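Local coordinates for protein putative NADPH-dependent oxidoreductase (PDB 3DB2) that probably catalyses an NADPH-dependent oxidation-reduction reaction on an unidentified substrate, as a two-domain Rossmann-fold dehydrogenase of the GFO/IDH/MocA family, at residues Lys142-Ser148 with Val245-Ala250; Leu129-Met135 with Leu252-Leu256; His185-Asn189 with Val240-Asn244; Ala152-Asn156 with Leu182-Gln186. All blocks are in the same frame, centred on the assembly; numbering follows the deposited sequence.

Contact 1 (Lys142-Ser148 with Val245-Ala250)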
loop_
_atom_site.group_PDB
_atom_site.type_symbol
_atom_site.label_atom_id
_atom_site.label_comp_id
_atom_site.label_asym_id
_atom_site.label_seq_id
_atom_site.Cartn_x
_atom_site.Cartn_y
_atom_site.Cartn_z
ATOM N N LYS C 142 -0.891 12.075 -19.593
ATOM C CA LYS C 142 0.338 11.273 -19.617
ATOM C C LYS C 142 1.566 12.052 -19.163
ATOM O O LYS C 142 2.723 11.722 -19.474
ATOM C CB LYS C 142 0.596 10.649 -21.001
ATOM C CG LYS C 142 -0.576 9.842 -21.561
ATOM C CD LYS C 142 -0.854 8.603 -20.749
ATOM C CE LYS C 142 -2.196 7.941 -20.989
ATOM N NZ LYS C 142 -3.126 8.227 -19.845
ATOM N N GLU C 143 1.344 13.093 -18.370
ATOM C CA GLU C 143 2.410 13.931 -17.838
ATOM C C GLU C 143 3.341 13.030 -17.019
ATOM O O GLU C 143 4.579 13.113 -17.058
ATOM C CB GLU C 143 1.903 15.126 -17.030
ATOM C CG GLU C 143 3.005 16.080 -16.588
ATOM C CD GLU C 143 2.626 17.159 -15.596
ATOM O OE1 GLU C 143 1.480 17.654 -15.546
ATOM O OE2 GLU C 143 3.505 17.574 -14.795
ATOM N N ILE C 144 2.754 12.102 -16.264
ATOM C CA ILE C 144 3.553 11.204 -15.443
ATOM C C ILE C 144 3.889 9.894 -16.140
ATOM O O ILE C 144 4.392 8.951 -15.541
ATOM C CB ILE C 144 2.771 10.913 -14.145
ATOM C CG1 ILE C 144 1.470 10.134 -14.322
ATOM C CG2 ILE C 144 2.549 12.247 -13.441
ATOM C CD1 ILE C 144 0.979 9.543 -12.986
ATOM N N GLY C 145 3.593 9.825 -17.428
ATOM C CA GLY C 145 3.762 8.652 -18.254
ATOM C C GLY C 145 2.538 7.771 -18.006
ATOM O O GLY C 145 1.497 8.374 -17.689
ATOM N N GLU C 146 2.719 6.470 -18.125
ATOM C CA GLU C 146 1.643 5.509 -17.927
ATOM C C GLU C 146 1.614 4.979 -16.488
ATOM O O GLU C 146 2.625 4.639 -15.922
ATOM C CB GLU C 146 1.745 4.288 -18.815
ATOM C CG GLU C 146 1.608 4.622 -20.306
ATOM C CD GLU C 146 0.177 4.918 -20.711
ATOM O OE1 GLU C 146 -0.758 4.477 -20.007
ATOM O OE2 GLU C 146 -0.042 5.597 -21.740
ATOM N N VAL C 147 0.410 4.894 -15.950
ATOM C CA VAL C 147 0.225 4.363 -14.604
ATOM C C VAL C 147 0.242 2.846 -14.568
ATOM O O VAL C 147 -0.407 2.163 -15.360
ATOM C CB VAL C 147 -1.128 4.765 -13.996
ATOM C CG1 VAL C 147 -1.261 4.049 -12.626
ATOM C CG2 VAL C 147 -1.241 6.265 -13.887
ATOM N N SER C 148 0.968 2.301 -13.605
ATOM C CA SER C 148 1.048 0.866 -13.362
ATOM C C SER C 148 0.123 0.495 -12.192
ATOM O O SER C 148 -0.764 -0.337 -12.335
ATOM C CB SER C 148 2.457 0.373 -13.013
ATOM O OG SER C 148 3.195 1.265 -12.187
ATOM N N VAL C 245 0.435 7.277 -6.699
ATOM C CA VAL C 245 0.300 6.877 -8.085
ATOM C C VAL C 245 1.713 6.689 -8.677
ATOM O O VAL C 245 2.518 7.611 -8.579
ATOM C CB VAL C 245 -0.433 7.946 -8.894
ATOM C CG1 VAL C 245 -0.678 7.486 -10.311
ATOM C CG2 VAL C 245 -1.751 8.305 -8.205
ATOM N N TYR C 246 1.937 5.531 -9.251
ATOM C CA TYR C 246 3.218 5.168 -9.836
ATOM C C TYR C 246 3.081 5.209 -11.362
ATOM O O TYR C 246 2.247 4.460 -11.888
ATOM C CB TYR C 246 3.611 3.766 -9.361
ATOM C CG TYR C 246 3.743 3.765 -7.842
ATOM C CD1 TYR C 246 4.878 4.284 -7.238
ATOM C CD2 TYR C 246 2.742 3.269 -7.010
ATOM C CE1 TYR C 246 5.008 4.292 -5.862
ATOM C CE2 TYR C 246 2.902 3.284 -5.632
ATOM C CZ TYR C 246 4.025 3.794 -5.040
ATOM O OH TYR C 246 4.204 3.829 -3.648
ATOM N N GLY C 247 3.894 6.046 -11.979
ATOM C CA GLY C 247 3.884 6.304 -13.409
ATOM C C GLY C 247 5.241 6.001 -14.009
ATOM O O GLY C 247 6.215 5.908 -13.238
ATOM N N THR C 248 5.276 5.800 -15.344
ATOM C CA THR C 248 6.559 5.379 -15.946
ATOM C C THR C 248 7.539 6.536 -16.024
ATOM O O THR C 248 8.750 6.296 -16.118
ATOM C CB THR C 248 6.354 4.748 -17.341
ATOM O OG1 THR C 248 5.572 5.696 -18.094
ATOM C CG2 THR C 248 5.554 3.449 -17.300
ATOM N N LYS C 249 7.060 7.772 -15.984
ATOM C CA LYS C 249 7.876 8.967 -15.973
ATOM C C LYS C 249 7.945 9.649 -14.607
ATOM O O LYS C 249 8.856 10.411 -14.320
ATOM C CB LYS C 249 7.339 10.046 -16.917
ATOM C CG LYS C 249 7.174 9.723 -18.385
ATOM C CD LYS C 249 6.996 11.003 -19.195
ATOM C CE LYS C 249 5.589 11.258 -19.665
ATOM N NZ LYS C 249 5.145 10.479 -20.854
ATOM N N ALA C 250 6.921 9.404 -13.760
ATOM C CA ALA C 250 6.853 10.150 -12.501
ATOM C C ALA C 250 5.883 9.485 -11.516
ATOM O O ALA C 250 4.923 8.881 -11.996
ATOM C CB ALA C 250 6.395 11.580 -12.792
#
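K142 ends helix 130-140 in a Schellman motif and starts a type I beta turn that closes at G145, and the aliphatic part of K249 lies across this turn; K249 has two conformers, so the place of its amino end is doubtful. The E143 carboxylate forms a salt bridge with K275 of strand 271-278. I144 does most of the joining. Its O takes K249 N at 3.0 Å, and A250 N more weakly, so one carbonyl gathers two successive N-H groups. With chi1 at 66°, CG1 sits between the backbone N and carbonyl carbon; I144 CD1 touches V245 CG1 at 3.8 Å, the side chains at about a right angle, while I144 CB rests 3.9 Å from A250 CB. G145, which has no side chain and a positive phi, lets T248 OG1 approach its CA to 3.5 Å. E146 N then donates to T248 OG1 (3.0 Å, 157°), and T248 N returns a weak bond to E146 O. V147 CG2 meets V245 CG1 at 3.8 Å, roughly at a right angle. Last, S148 N gives a straight bond to Y246 O (3.0 Å, 167°). The S148 hydroxyl and V147 O bond to N234 and Y208 of the second subunit, and Y246 OH to E151. The arrangement is that of a helix-turn-strand passage entering a mixed sheet: strand 147-155 starts antiparallel beside strand 240-247, and the turn before it docks on the beta-hairpin bend between strands 240-247 and 250-256.

Contact 2 (Leu129-Met135 with Leu252-Leu256)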
loop_
_atom_site.group_PDB
_atom_site.type_symbol
_atom_site.label_atom_id
_atom_site.label_comp_id
_atom_site.label_asym_id
_atom_site.label_seq_id
_atom_site.Cartn_x
_atom_site.Cartn_y
_atom_site.Cartn_z
ATOM N N LEU C 129 -12.117 17.463 -5.267
ATOM C CA LEU C 129 -11.040 18.259 -4.705
ATOM C C LEU C 129 -10.091 18.717 -5.810
ATOM O O LEU C 129 -9.940 17.979 -6.774
ATOM C CB LEU C 129 -10.283 17.463 -3.655
ATOM C CG LEU C 129 -11.007 17.245 -2.315
ATOM C CD1 LEU C 129 -10.271 16.247 -1.451
ATOM C CD2 LEU C 129 -11.136 18.576 -1.571
ATOM N N GLY C 130 -9.492 19.899 -5.657
ATOM C CA GLY C 130 -8.592 20.398 -6.700
ATOM C C GLY C 130 -7.439 19.410 -6.871
ATOM O O GLY C 130 -6.937 19.219 -7.961
ATOM N N ALA C 131 -7.036 18.761 -5.785
ATOM C CA ALA C 131 -5.929 17.797 -5.879
ATOM C C ALA C 131 -6.333 16.610 -6.727
ATOM O O ALA C 131 -5.530 16.189 -7.544
ATOM C CB ALA C 131 -5.500 17.363 -4.508
ATOM N N LEU C 132 -7.539 16.062 -6.573
ATOM C CA LEU C 132 -7.893 14.885 -7.367
ATOM C C LEU C 132 -8.087 15.235 -8.837
ATOM O O LEU C 132 -7.748 14.499 -9.802
ATOM C CB LEU C 132 -9.142 14.261 -6.742
ATOM C CG LEU C 132 -8.922 13.141 -5.739
ATOM C CD1 LEU C 132 -8.244 11.939 -6.394
ATOM C CD2 LEU C 132 -8.109 13.660 -4.549
ATOM N N ARG C 133 -8.642 16.428 -9.061
ATOM C CA ARG C 133 -8.777 16.985 -10.411
ATOM C C ARG C 133 -7.411 17.153 -11.094
ATOM O O ARG C 133 -7.268 16.872 -12.285
ATOM C CB ARG C 133 -9.531 18.307 -10.411
ATOM C CG ARG C 133 -10.978 18.269 -9.976
ATOM C CD ARG C 133 -11.792 17.246 -10.747
ATOM N NE ARG C 133 -13.224 17.343 -10.587
ATOM C CZ ARG C 133 -14.184 16.470 -10.842
ATOM N NH1 ARG C 133 -13.956 15.266 -11.324
ATOM N NH2 ARG C 133 -15.458 16.795 -10.615
ATOM N N LYS C 134 -6.413 17.592 -10.348
ATOM C CA LYS C 134 -5.089 17.823 -10.915
ATOM C C LYS C 134 -4.454 16.477 -11.207
ATOM O O LYS C 134 -3.856 16.228 -12.269
ATOM C CB LYS C 134 -4.290 18.693 -9.944
ATOM C CG LYS C 134 -2.846 18.934 -10.341
ATOM C CD LYS C 134 -2.833 19.821 -11.580
ATOM C CE LYS C 134 -1.489 19.738 -12.279
ATOM N NZ LYS C 134 -0.907 21.107 -12.377
HETATM N N MSE C 135 -4.582 15.550 -10.250
HETATM C CA MSE C 135 -4.019 14.207 -10.457
HETATM C C MSE C 135 -4.607 13.549 -11.694
HETATM O O MSE C 135 -3.924 12.849 -12.455
HETATM C CB MSE C 135 -4.196 13.339 -9.202
HETATM C CG MSE C 135 -3.350 13.834 -8.026
HETATM SE SE MSE C 135 -3.956 12.978 -6.351
HETATM C CE MSE C 135 -3.117 11.284 -6.751
ATOM N N LEU C 252 3.273 10.223 -8.098
ATOM C CA LEU C 252 2.600 11.234 -7.297
ATOM C C LEU C 252 2.319 10.695 -5.889
ATOM O O LEU C 252 1.872 9.538 -5.776
ATOM C CB LEU C 252 1.281 11.604 -7.937
ATOM C CG LEU C 252 1.275 12.019 -9.390
ATOM C CD1 LEU C 252 -0.147 12.144 -9.902
ATOM C CD2 LEU C 252 2.054 13.321 -9.545
ATOM N N PHE C 253 2.541 11.542 -4.919
ATOM C CA PHE C 253 2.252 11.233 -3.510
ATOM C C PHE C 253 1.362 12.328 -2.934
ATOM O O PHE C 253 1.773 13.467 -2.787
ATOM C CB PHE C 253 3.521 11.146 -2.667
ATOM C CG PHE C 253 4.584 10.226 -3.230
ATOM C CD1 PHE C 253 4.358 8.864 -3.279
ATOM C CD2 PHE C 253 5.787 10.755 -3.692
ATOM C CE1 PHE C 253 5.344 8.024 -3.785
ATOM C CE2 PHE C 253 6.766 9.910 -4.218
ATOM C CZ PHE C 253 6.517 8.560 -4.294
ATOM N N TYR C 254 0.141 11.965 -2.601
ATOM C CA TYR C 254 -0.872 12.851 -2.046
ATOM C C TYR C 254 -1.202 12.423 -0.608
ATOM O O TYR C 254 -1.347 11.221 -0.354
ATOM C CB TYR C 254 -2.134 12.811 -2.879
ATOM C CG TYR C 254 -3.368 13.512 -2.383
ATOM C CD1 TYR C 254 -3.453 14.900 -2.393
ATOM C CD2 TYR C 254 -4.476 12.804 -1.911
ATOM C CE1 TYR C 254 -4.586 15.540 -1.936
ATOM C CE2 TYR C 254 -5.617 13.467 -1.465
ATOM C CZ TYR C 254 -5.668 14.837 -1.477
ATOM O OH TYR C 254 -6.777 15.544 -1.051
ATOM N N GLN C 255 -1.301 13.406 0.258
ATOM C CA GLN C 255 -1.708 13.307 1.640
ATOM C C GLN C 255 -2.779 14.347 1.959
ATOM O O GLN C 255 -2.602 15.500 1.586
ATOM C CB GLN C 255 -0.532 13.546 2.607
ATOM C CG GLN C 255 0.416 12.390 2.801
ATOM C CD GLN C 255 -0.050 11.335 3.781
ATOM O OE1 GLN C 255 -1.022 11.516 4.517
ATOM N NE2 GLN C 255 0.626 10.184 3.825
ATOM N N LEU C 256 -3.846 13.955 2.626
ATOM C CA LEU C 256 -4.842 14.932 3.086
ATOM C C LEU C 256 -5.069 14.845 4.583
ATOM O O LEU C 256 -5.091 13.730 5.106
ATOM C CB LEU C 256 -6.138 14.692 2.331
ATOM C CG LEU C 256 -7.382 15.453 2.805
ATOM C CD1 LEU C 256 -7.238 16.913 2.374
ATOM C CD2 LEU C 256 -8.603 14.746 2.262
#
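Helix-on-sheet packing in the C-terminal alpha/beta domain brings A131, L132 and M135 of helix 130-140 against the ring of Y254. The helix and strand segments run nearly antiparallel, their axes at 168° and 10.5 Å apart, and the interface between them is built from apolar side chains. Y254 is central to it. Its CG stands anti to the backbone N (chi1 172°), which carries the ring off the strand toward the helix, where A131, L132 and M135 all meet it from the same side of its plane. A131 CB comes closest, 3.3 Å from Y254 CE1, a tight approach. L132 CD2 comes obliquely to the CE2 half of the ring, 4.0 Å from Y254 CE2. M135, a selenomethionine, brings SE at an oblique angle to the ring, 4.6 Å from the centroid and 3.9 Å from Y254 CB, a Met-aromatic contact. M135 CG lies 4.1 Å from L252 CD1, the two side chains sliding past each other in opposite directions. At the N-cap end, L129 CD1 lies 3.6 Å from Y254 OH and also touches L256 CD2. The first turn of the helix is held by D268, whose carboxylate accepts G130 N and A131 N. Around this core, M135 extends to I243 and V245 of strand 240-247 and to L273 of strand 271-278, while L132 touches N189 of helix 183-194, which packs on the same sheet.

Contact 3 (His185-Asn189 with Val240-Asn244)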
loop_
_atom_site.group_PDB
_atom_site.type_symbol
_atom_site.label_atom_id
_atom_site.label_comp_id
_atom_site.label_asym_id
_atom_site.label_seq_id
_atom_site.Cartn_x
_atom_site.Cartn_y
_atom_site.Cartn_z
ATOM N N HIS C 185 -14.959 6.230 -0.415
ATOM C CA HIS C 185 -14.342 7.461 -0.908
ATOM C C HIS C 185 -13.178 7.144 -1.851
ATOM O O HIS C 185 -13.124 7.644 -2.981
ATOM C CB HIS C 185 -13.783 8.315 0.211
ATOM C CG HIS C 185 -14.749 9.003 1.110
ATOM N ND1 HIS C 185 -15.162 10.301 0.912
ATOM C CD2 HIS C 185 -15.373 8.562 2.226
ATOM C CE1 HIS C 185 -16.001 10.626 1.872
ATOM N NE2 HIS C 185 -16.142 9.596 2.683
ATOM N N GLN C 186 -12.288 6.290 -1.336
ATOM C CA GLN C 186 -11.113 5.903 -2.145
ATOM C C GLN C 186 -11.465 4.991 -3.299
ATOM O O GLN C 186 -10.868 5.110 -4.391
ATOM C CB GLN C 186 -10.028 5.282 -1.250
ATOM C CG GLN C 186 -9.464 6.304 -0.260
ATOM C CD GLN C 186 -8.486 7.287 -0.876
ATOM O OE1 GLN C 186 -8.591 7.764 -2.006
ATOM N NE2 GLN C 186 -7.502 7.639 -0.068
ATOM N N ILE C 187 -12.436 4.084 -3.142
ATOM C CA ILE C 187 -12.946 3.326 -4.271
ATOM C C ILE C 187 -13.455 4.210 -5.394
ATOM O O ILE C 187 -13.182 3.999 -6.597
ATOM C CB ILE C 187 -14.044 2.346 -3.811
ATOM C CG1 ILE C 187 -13.405 1.328 -2.842
ATOM C CG2 ILE C 187 -14.755 1.699 -4.979
ATOM C CD1 ILE C 187 -14.432 0.449 -2.180
ATOM N N ASP C 188 -14.189 5.259 -5.056
ATOM C CA ASP C 188 -14.628 6.221 -6.067
ATOM C C ASP C 188 -13.410 6.948 -6.642
ATOM O O ASP C 188 -13.364 7.067 -7.882
ATOM C CB ASP C 188 -15.640 7.212 -5.511
ATOM C CG ASP C 188 -16.172 8.057 -6.669
ATOM O OD1 ASP C 188 -16.928 7.507 -7.509
ATOM O OD2 ASP C 188 -15.793 9.239 -6.708
ATOM N N ASN C 189 -12.482 7.397 -5.799
ATOM C CA ASN C 189 -11.291 8.037 -6.355
ATOM C C ASN C 189 -10.576 7.124 -7.333
ATOM O O ASN C 189 -10.111 7.580 -8.377
ATOM C CB ASN C 189 -10.323 8.490 -5.254
ATOM C CG ASN C 189 -10.891 9.681 -4.501
ATOM O OD1 ASN C 189 -11.753 10.393 -5.014
ATOM N ND2 ASN C 189 -10.369 9.870 -3.297
ATOM N N VAL C 240 -5.137 8.825 8.494
ATOM C CA VAL C 240 -4.329 8.919 7.285
ATOM C C VAL C 240 -5.315 8.893 6.098
ATOM O O VAL C 240 -6.233 8.067 6.143
ATOM C CB VAL C 240 -3.341 7.777 7.023
ATOM C CG1 VAL C 240 -2.602 7.951 5.687
ATOM C CG2 VAL C 240 -2.353 7.626 8.163
ATOM N N PHE C 241 -5.073 9.774 5.146
ATOM C CA PHE C 241 -5.743 9.767 3.851
ATOM C C PHE C 241 -4.628 10.022 2.820
ATOM O O PHE C 241 -4.157 11.156 2.733
ATOM C CB PHE C 241 -6.848 10.779 3.684
ATOM C CG PHE C 241 -7.715 10.730 2.448
ATOM C CD1 PHE C 241 -7.255 11.003 1.161
ATOM C CD2 PHE C 241 -9.066 10.419 2.558
ATOM C CE1 PHE C 241 -8.025 10.955 0.027
ATOM C CE2 PHE C 241 -9.859 10.350 1.427
ATOM C CZ PHE C 241 -9.359 10.610 0.171
ATOM N N SER C 242 -4.316 8.973 2.059
ATOM C CA SER C 242 -3.236 9.110 1.075
ATOM C C SER C 242 -3.549 8.377 -0.223
ATOM O O SER C 242 -4.335 7.447 -0.256
ATOM C CB SER C 242 -1.936 8.605 1.686
ATOM O OG SER C 242 -2.040 7.268 2.115
ATOM N N ILE C 243 -2.909 8.842 -1.310
ATOM C CA ILE C 243 -2.967 8.221 -2.615
ATOM C C ILE C 243 -1.558 8.352 -3.235
ATOM O O ILE C 243 -1.009 9.462 -3.292
ATOM C CB ILE C 243 -3.998 8.880 -3.542
ATOM C CG1 ILE C 243 -5.385 9.029 -2.910
ATOM C CG2 ILE C 243 -4.121 8.164 -4.890
ATOM C CD1 ILE C 243 -6.464 9.538 -3.831
ATOM N N ASN C 244 -1.014 7.227 -3.643
ATOM C CA ASN C 244 0.292 7.181 -4.295
ATOM C C ASN C 244 -0.009 6.592 -5.683
ATOM O O ASN C 244 -0.631 5.544 -5.807
ATOM C CB ASN C 244 1.323 6.306 -3.609
ATOM C CG ASN C 244 1.578 6.715 -2.165
ATOM O OD1 ASN C 244 1.625 7.891 -1.877
ATOM N ND2 ASN C 244 1.738 5.763 -1.281
#
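Amide-on-ring stacking joins Q186 of helix 183-194 to F241 of strand 240-247, as part of the helix layer packed on the mixed sheet of the C-terminal domain. The two segments run almost parallel, with an axis angle of 17° and a separation of 10.7 Å, a gap that long side chains bridge. Q186 bends at chi2 and lays its amide over one face of the F241 ring, the planes only 26° apart. NE2 hovers 3.3 Å above the ring plane, displaced toward the rim, and is 3.4 Å from F241 CE1. The same nitrogen lies 3.2 Å from S242 O. On its oxygen side the amide meets I243, with Q186 OE1 3.3 Å from I243 CD1. N189, one turn further along the helix, arrives differently: its ND2 is at the edge of the F241 ring, 3.7 Å from F241 CZ, with the amide steeply inclined to the ring. N189 ND2 also donates to Q186 OE1 (3.0 Å, 167°). This bond lies in the amide plane of N189 but comes in above the carbonyl plane of Q186. S126 OG is a further partner of N189 ND2, and the F241 ring meets F154 of the adjacent strand edge-to-face. Two buried amides are therefore linked, and the bond to OE1 fixes which end of Q186 is oxygen and which nitrogen. The nitrogen end lies stacked over the ring, and its clear acceptor is V153 O of the neighbouring strand, so polar groups are accommodated against aromatic and aliphatic strand side chains.

Contact 4 (Ala152-Asn156 with Leu182-Gln186)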
loop_
_atom_site.group_PDB
_atom_site.type_symbol
_atom_site.label_atom_id
_atom_site.label_comp_id
_atom_site.label_asym_id
_atom_site.label_seq_id
_atom_site.Cartn_x
_atom_site.Cartn_y
_atom_site.Cartn_z
ATOM N N ALA C 152 -3.902 3.480 -2.124
ATOM C CA ALA C 152 -4.808 4.424 -1.481
ATOM C C ALA C 152 -5.007 3.984 -0.035
ATOM O O ALA C 152 -5.045 2.770 0.213
ATOM C CB ALA C 152 -6.139 4.482 -2.203
ATOM N N VAL C 153 -5.100 4.925 0.893
ATOM C CA VAL C 153 -5.288 4.546 2.292
ATOM C C VAL C 153 -6.317 5.495 2.903
ATOM O O VAL C 153 -6.247 6.686 2.624
ATOM C CB VAL C 153 -3.996 4.639 3.111
ATOM C CG1 VAL C 153 -4.226 4.386 4.597
ATOM C CG2 VAL C 153 -2.962 3.658 2.563
ATOM N N PHE C 154 -7.220 4.961 3.711
ATOM C CA PHE C 154 -8.110 5.849 4.476
ATOM C C PHE C 154 -8.271 5.124 5.840
ATOM O O PHE C 154 -8.781 4.029 5.936
ATOM C CB PHE C 154 -9.396 6.160 3.785
ATOM C CG PHE C 154 -10.190 7.355 4.339
ATOM C CD1 PHE C 154 -9.841 7.996 5.499
ATOM C CD2 PHE C 154 -11.313 7.791 3.634
ATOM C CE1 PHE C 154 -10.547 9.082 6.020
ATOM C CE2 PHE C 154 -12.037 8.863 4.126
ATOM C CZ PHE C 154 -11.668 9.481 5.309
ATOM N N SER C 155 -7.767 5.789 6.872
ATOM C CA SER C 155 -7.792 5.242 8.213
ATOM C C SER C 155 -8.049 6.321 9.271
ATOM O O SER C 155 -7.800 7.519 9.085
ATOM C CB SER C 155 -6.475 4.563 8.575
ATOM O OG SER C 155 -5.455 5.527 8.787
ATOM N N ASN C 156 -8.531 5.850 10.404
ATOM C CA ASN C 156 -8.684 6.653 11.621
ATOM C C ASN C 156 -8.870 5.685 12.786
ATOM O O ASN C 156 -8.868 4.457 12.634
ATOM C CB ASN C 156 -9.791 7.670 11.448
ATOM C CG ASN C 156 -11.181 7.084 11.407
ATOM O OD1 ASN C 156 -11.511 6.039 11.949
ATOM N ND2 ASN C 156 -12.003 7.851 10.709
ATOM N N LEU C 182 -15.125 4.552 5.051
ATOM C CA LEU C 182 -13.910 5.216 4.597
ATOM C C LEU C 182 -13.615 4.759 3.174
ATOM O O LEU C 182 -13.348 5.574 2.292
ATOM C CB LEU C 182 -12.707 4.920 5.500
ATOM C CG LEU C 182 -12.838 5.237 6.989
ATOM C CD1 LEU C 182 -11.496 5.090 7.717
ATOM C CD2 LEU C 182 -13.396 6.635 7.185
ATOM N N GLY C 183 -13.643 3.475 2.900
ATOM C CA GLY C 183 -13.168 2.960 1.633
ATOM C C GLY C 183 -13.947 3.448 0.433
ATOM O O GLY C 183 -13.399 3.547 -0.663
ATOM N N VAL C 184 -15.260 3.723 0.587
ATOM C CA VAL C 184 -16.024 4.064 -0.625
ATOM C C VAL C 184 -15.523 5.343 -1.256
ATOM O O VAL C 184 -15.606 5.582 -2.460
ATOM C CB VAL C 184 -17.515 4.164 -0.239
ATOM C CG1 VAL C 184 -18.333 4.862 -1.314
ATOM C CG2 VAL C 184 -18.046 2.760 0.001
ATOM N N HIS C 185 -14.959 6.230 -0.415
ATOM C CA HIS C 185 -14.342 7.461 -0.908
ATOM C C HIS C 185 -13.178 7.144 -1.851
ATOM O O HIS C 185 -13.124 7.644 -2.981
ATOM C CB HIS C 185 -13.783 8.315 0.211
ATOM C CG HIS C 185 -14.749 9.003 1.110
ATOM N ND1 HIS C 185 -15.162 10.301 0.912
ATOM C CD2 HIS C 185 -15.373 8.562 2.226
ATOM C CE1 HIS C 185 -16.001 10.626 1.872
ATOM N NE2 HIS C 185 -16.142 9.596 2.683
ATOM N N GLN C 186 -12.288 6.290 -1.336
ATOM C CA GLN C 186 -11.113 5.903 -2.145
ATOM C C GLN C 186 -11.465 4.991 -3.299
ATOM O O GLN C 186 -10.868 5.110 -4.391
ATOM C CB GLN C 186 -10.028 5.282 -1.250
ATOM C CG GLN C 186 -9.464 6.304 -0.260
ATOM C CD GLN C 186 -8.486 7.287 -0.876
ATOM O OE1 GLN C 186 -8.591 7.764 -2.006
ATOM N NE2 GLN C 186 -7.502 7.639 -0.068
#
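F154 and L182 bury the most surface here, and they do so as a CH-pi pair. L182 CD2 sits almost squarely over the F154 ring, 3.9 Å from its centroid and 12° off the normal, while L182 CB covers the inner part of the same ring at 3.7 Å from F154 CG. The other branch, L182 CD1, reaches past the ring to the strand backbone, 3.4 Å from F154 O. F154 carries its CG anti to the backbone N (chi1 -164°), and this throws the ring from strand 147-155 toward the start of helix 183-194. There its rim turns to H185 in an offset edge-to-face pair, centroids 5.6 Å apart and planes at 69°. L182 O is 3.3 Å from F154 CD2. The third large contributor is Q186, whose NE2 donates to V153 O (3.1 Å), while its OE1 accepts from N189. V153 O lies in the amide plane of Q186, whereas the nitrogen stands well above the carbonyl plane. A152 CB supports this amide from the strand, 3.9 Å from Q186 CD, and F154 CB touches the Q186 chain at CG. H185 also meets W261 and K97, the latter from the Rossmann-fold part of the chain, which places this helix start close to the junction of the two domains. A ring covered by leucine and a single hydrogen bond between the two segments imply a mainly apolar attachment, to which the glutamine adds direction: its amide hydrogen ties the first helical turn to one particular residue of the strand.

All four contacts reach the mixed sheet of the C-terminal domain. Contacts 3 and 4 are one unit, centres about 5 Å apart: they share H185 and Q186, and probable hydrogen bonds join S155 N to V240 O (2.8 Å) and V153 N to S242 O (2.9 Å). Contact 2, centred about 10 Å from contact 3, is tied to it by probable hydrogen bonds Y254 N to I243 O and L256 N to F241 O, each 2.8 Å. Contact 1 lies at the far end of the same strands, centre about 14 Å from contact 2 and 22 Å from contact 4, next to the second subunit. Contact 4, through H185, approaches the Rossmann domain, consistent with an interdomain cleft.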